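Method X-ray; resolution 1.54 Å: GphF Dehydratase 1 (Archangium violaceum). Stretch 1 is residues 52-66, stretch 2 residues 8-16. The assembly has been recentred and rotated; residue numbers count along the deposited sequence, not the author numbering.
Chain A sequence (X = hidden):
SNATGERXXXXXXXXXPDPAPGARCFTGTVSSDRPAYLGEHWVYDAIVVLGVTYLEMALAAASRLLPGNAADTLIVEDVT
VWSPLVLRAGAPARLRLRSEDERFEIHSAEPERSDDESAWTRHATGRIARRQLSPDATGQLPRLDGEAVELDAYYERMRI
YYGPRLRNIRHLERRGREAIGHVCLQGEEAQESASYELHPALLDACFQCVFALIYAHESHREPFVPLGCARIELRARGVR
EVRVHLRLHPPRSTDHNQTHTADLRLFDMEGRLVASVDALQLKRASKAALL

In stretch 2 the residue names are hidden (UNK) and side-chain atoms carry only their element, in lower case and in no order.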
# COMPACT_ATOMS: atom_id res chain seq x y z
N VAL A 52 2.56 -0.50 -0.54
CA VAL A 52 1.39 -0.73 0.31
C VAL A 52 1.67 -1.82 1.34
O VAL A 52 1.01 -1.84 2.38
CB VAL A 52 0.14 -1.08 -0.54
CG1 VAL A 52 -0.41 0.15 -1.24
CG2 VAL A 52 0.43 -2.22 -1.53
N THR A 53 2.62 -2.71 1.07
CA THR A 53 3.07 -3.69 2.05
C THR A 53 3.45 -3.02 3.36
O THR A 53 3.06 -3.49 4.44
CB THR A 53 4.27 -4.46 1.49
OG1 THR A 53 3.91 -5.05 0.22
CG2 THR A 53 4.73 -5.54 2.46
N TYR A 54 4.17 -1.90 3.28
CA TYR A 54 4.63 -1.21 4.48
C TYR A 54 3.47 -0.54 5.20
O TYR A 54 3.43 -0.51 6.44
CB TYR A 54 5.69 -0.17 4.11
CG TYR A 54 6.78 -0.75 3.24
CD1 TYR A 54 7.41 -1.93 3.59
CD2 TYR A 54 7.15 -0.13 2.05
CE1 TYR A 54 8.40 -2.48 2.78
CE2 TYR A 54 8.14 -0.67 1.23
CZ TYR A 54 8.76 -1.84 1.61
OH TYR A 54 9.75 -2.39 0.80
N LEU A 55 2.51 0.01 4.46
CA LEU A 55 1.34 0.61 5.10
C LEU A 55 0.55 -0.44 5.87
O LEU A 55 0.10 -0.19 7.00
CB LEU A 55 0.47 1.29 4.05
CG LEU A 55 1.11 2.46 3.30
CD1 LEU A 55 0.12 3.06 2.30
CD2 LEU A 55 1.57 3.52 4.29
N GLU A 56 0.37 -1.63 5.28
CA GLU A 56 -0.34 -2.70 5.97
C GLU A 56 0.41 -3.14 7.23
O GLU A 56 -0.20 -3.32 8.29
CB GLU A 56 -0.57 -3.90 5.04
CG GLU A 56 -0.97 -5.20 5.78
CD GLU A 56 -2.31 -5.11 6.53
OE1 GLU A 56 -3.08 -4.13 6.36
OE2 GLU A 56 -2.59 -6.04 7.31
N MET A 57 1.73 -3.32 7.12
CA MET A 57 2.50 -3.71 8.29
C MET A 57 2.34 -2.69 9.42
O MET A 57 2.20 -3.06 10.59
CB MET A 57 3.97 -3.87 7.91
CG MET A 57 4.21 -5.08 7.01
SD MET A 57 5.90 -5.15 6.37
CE MET A 57 6.82 -5.55 7.86
N ALA A 58 2.32 -1.40 9.07
CA ALA A 58 2.17 -0.35 10.08
C ALA A 58 0.77 -0.36 10.69
O ALA A 58 0.62 -0.21 11.91
CB ALA A 58 2.49 1.01 9.48
N LEU A 59 -0.27 -0.52 9.87
CA LEU A 59 -1.62 -0.63 10.41
C LEU A 59 -1.75 -1.84 11.32
O LEU A 59 -2.37 -1.76 12.39
CB LEU A 59 -2.64 -0.73 9.28
CG LEU A 59 -2.83 0.50 8.39
CD1 LEU A 59 -3.49 0.07 7.10
CD2 LEU A 59 -3.66 1.57 9.12
N ALA A 60 -1.15 -2.96 10.92
CA ALA A 60 -1.20 -4.18 11.71
C ALA A 60 -0.44 -4.00 13.02
O ALA A 60 -0.90 -4.46 14.07
CB ALA A 60 -0.64 -5.35 10.90
N ALA A 61 0.70 -3.30 12.97
CA ALA A 61 1.43 -3.00 14.20
C ALA A 61 0.62 -2.07 15.10
O ALA A 61 0.60 -2.26 16.32
CB ALA A 61 2.78 -2.37 13.87
N ALA A 62 -0.04 -1.07 14.51
CA ALA A 62 -0.89 -0.19 15.31
C ALA A 62 -1.96 -0.98 16.04
O ALA A 62 -2.25 -0.73 17.21
CB ALA A 62 -1.53 0.88 14.42
N SER A 63 -2.56 -1.96 15.35
CA SER A 63 -3.64 -2.73 15.96
C SER A 63 -3.13 -3.56 17.13
O SER A 63 -3.82 -3.68 18.15
CB SER A 63 -4.29 -3.63 14.92
OG SER A 63 -5.38 -4.34 15.49
N ARG A 64 -1.93 -4.12 17.00
CA ARG A 64 -1.43 -5.05 18.01
C ARG A 64 -0.68 -4.36 19.14
O ARG A 64 -0.67 -4.89 20.26
CB ARG A 64 -0.52 -6.09 17.34
CG ARG A 64 -1.28 -7.01 16.41
CD ARG A 64 -0.41 -7.57 15.28
NE ARG A 64 -1.13 -8.57 14.50
CZ ARG A 64 -2.07 -8.29 13.60
NH1 ARG A 64 -2.40 -7.03 13.34
NH2 ARG A 64 -2.68 -9.28 12.94
N LEU A 65 -0.07 -3.21 18.89
CA LEU A 65 0.72 -2.54 19.92
C LEU A 65 -0.04 -1.45 20.66
O LEU A 65 0.24 -1.21 21.84
CB LEU A 65 1.97 -1.90 19.31
CG LEU A 65 3.03 -2.84 18.74
CD1 LEU A 65 4.20 -2.04 18.18
CD2 LEU A 65 3.50 -3.81 19.81
N LEU A 66 -0.96 -0.78 20.00
CA LEU A 66 -1.54 0.41 20.61
C LEU A 66 -2.89 0.09 21.23
O LEU A 66 -3.66 -0.70 20.67
CB LEU A 66 -1.70 1.52 19.58
CG LEU A 66 -0.39 2.01 18.97
CD1 LEU A 66 -0.64 3.06 17.92
CD2 LEU A 66 0.54 2.56 20.05
N UNK A 8 2.01 -14.72 12.60
CA UNK A 8 0.55 -14.79 12.64
C UNK A 8 -0.06 -13.72 11.73
O UNK A 8 -1.18 -13.89 11.23
c UNK A 8 -3.48 -16.02 14.17
c UNK A 8 -1.45 -14.72 14.19
c UNK A 8 -4.22 -14.88 14.40
c UNK A 8 -3.58 -13.66 14.52
c UNK A 8 -2.20 -13.59 14.42
c UNK A 8 -2.10 -15.94 14.06
c UNK A 8 0.05 -14.64 14.07
N UNK A 9 0.65 -12.62 11.53
CA UNK A 9 0.31 -11.76 10.41
C UNK A 9 1.19 -12.12 9.21
O UNK A 9 2.38 -12.38 9.39
c UNK A 9 0.50 -10.28 10.76
c UNK A 9 0.07 -9.33 9.68
c UNK A 9 0.25 -8.11 7.86
n UNK A 9 -0.95 -7.90 8.36
c UNK A 9 -1.09 -8.65 9.51
n UNK A 9 0.89 -8.97 8.63
N UNK A 10 0.64 -12.16 7.99
CA UNK A 10 1.43 -12.68 6.85
C UNK A 10 2.64 -11.83 6.49
O UNK A 10 3.53 -12.33 5.79
c UNK A 10 -0.72 -11.77 7.59
c UNK A 10 0.41 -12.69 5.70
c UNK A 10 -0.93 -12.57 6.34
N UNK A 11 2.70 -10.58 6.93
CA UNK A 11 3.83 -9.70 6.67
C UNK A 11 4.60 -9.31 7.92
O UNK A 11 5.84 -9.27 7.91
c UNK A 11 2.68 -8.68 4.59
c UNK A 11 1.92 -7.44 4.17
c UNK A 11 3.75 -9.03 3.56
c UNK A 11 3.33 -8.44 5.95
N UNK A 12 3.88 -9.01 9.02
CA UNK A 12 4.52 -8.68 10.29
C UNK A 12 5.28 -9.86 10.87
O UNK A 12 6.31 -9.68 11.53
c UNK A 12 3.16 -6.76 11.53
c UNK A 12 2.30 -6.66 12.79
c UNK A 12 4.43 -5.95 11.68
c UNK A 12 3.47 -8.23 11.30
N UNK A 13 4.77 -11.07 10.67
CA UNK A 13 5.34 -12.22 11.34
C UNK A 13 4.82 -12.29 12.76
O UNK A 13 3.62 -12.11 13.00
N UNK A 14 5.72 -12.52 13.71
CA UNK A 14 5.35 -12.68 15.11
C UNK A 14 6.04 -11.62 15.96
O UNK A 14 7.15 -11.17 15.64
n UNK A 14 8.26 -15.81 19.52
c UNK A 14 5.71 -14.08 15.63
n UNK A 14 9.66 -15.63 17.71
c UNK A 14 7.17 -14.44 15.41
c UNK A 14 7.48 -15.83 15.94
c UNK A 14 8.44 -15.77 18.21
n UNK A 14 7.39 -15.88 17.39
N UNK A 15 5.38 -11.22 17.04
CA UNK A 15 6.03 -10.33 17.99
C UNK A 15 7.05 -11.12 18.80
O UNK A 15 6.74 -12.19 19.33
c UNK A 15 5.02 -9.66 18.92
n UNK A 15 5.36 -7.03 21.62
n UNK A 15 3.50 -6.77 22.95
n UNK A 15 5.50 -5.85 23.59
c UNK A 15 4.78 -6.54 22.72
c UNK A 15 4.67 -7.82 20.61
c UNK A 15 5.67 -8.58 19.77
N UNK A 16 8.27 -10.59 18.89
CA UNK A 16 9.32 -11.24 19.66
C UNK A 16 9.45 -10.52 20.99
O UNK A 16 8.90 -9.42 21.14
c UNK A 16 10.65 -11.25 18.89
c UNK A 16 11.15 -9.82 18.65
c UNK A 16 10.50 -12.03 17.58

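Position 8 carries seven carbons, one leading to a ring of six, with no heteroatom. The ring hangs at the margin, its nearest carbon 4.6 Å from Arg64 NH2, so it adds little. A phenyl ring on a single carbon is Phe8.

Position 9 has one carbon and then a five-membered ring of three carbons and two nitrogens. CA-to-CB points toward the helix. One face of the ring lies over the methyl of Ala60, and one ring nitrogen sits 2.7 Å from Glu56 OE2. This is His9, and the ring is used on both nitrogens. NE2 donates to OE2 of Glu56, almost linear at 169°. The other ring nitrogen accepts two backbone N-H groups: the N of position 11 and the N of position 12 each lie 3.0 Å from His9 ND1. Ala60 CB sits 3.9 Å from the ring centroid in a CH-pi contact. At the edge, NH2 of Arg64 comes to 3.8 Å from His9 CD2.

At position 10, three carbons close a ring onto the backbone nitrogen. They are out of reach of the helix and make no contact with it. That is Pro10.

Position 11 shows four carbons, forked at the second. Its CB packs 3.6 Å from CG of Met57, and its two end carbons reach Thr53 and the stem of Glu56. A branch point with two methyls makes this Leu11: CD2 lies 3.8 Å from Thr53 CG2 and CD1 4.0 Å from Glu56 CG. The aliphatic stem of the glutamate is thus used as well as its carboxylate.

Position 12 repeats the four forked carbons. CA-to-CB points sideways, yet the end of the chain comes nearer, one end carbon meeting Ala60, Ala61 and Arg64 and the other Met57. It is again a leucine, Leu12, with the largest covered area of the stretch. CD1 lies 3.7 Å from Ala60 CB and 3.8 Å from Arg64 CD; CD2 lies 3.8 Å from the carbonyl O of Met57. Chi1, at -96°, falls between wells.

Position 13 has no side-chain atoms and is Gly13. Its phi/psi of 80/-134 would jam a CB against the preceding carbonyl O, so the turn itself calls for glycine. Its N donates to His9 O at 3.0 Å.

Position 14 carries three carbons, a nitrogen and a carbon bearing two more nitrogens: Arg14, exposed and out of reach.

Position 15 repeats that pattern, but CA-to-CB points toward the helix, and one face of the terminal group lies over Leu65 CD2. This is Arg15, with NE 4.1 Å from Leu65 CD2.

Position 16, one carbon carrying two more, is Val16, beyond reach.

The contact rests on a buried histidine that holds its own loop through one nitrogen and the helix through the other. Ala60 meets both the imidazole face and a leucine methyl. Leu11 and Leu12 pack along Thr53, Met57 and Ala61, and Arg64, whose NH1 bonds back to Ala60 O at 3.1 Å, lays its guanidinium face over His9 CD2. A single hydrogen bond, His9 NE2 to Glu56 OE2, crosses between the stretches; the apolar neighbours supply much of the 528 Å² buried.

Stretch 2 8-16: FHPLLGRRV
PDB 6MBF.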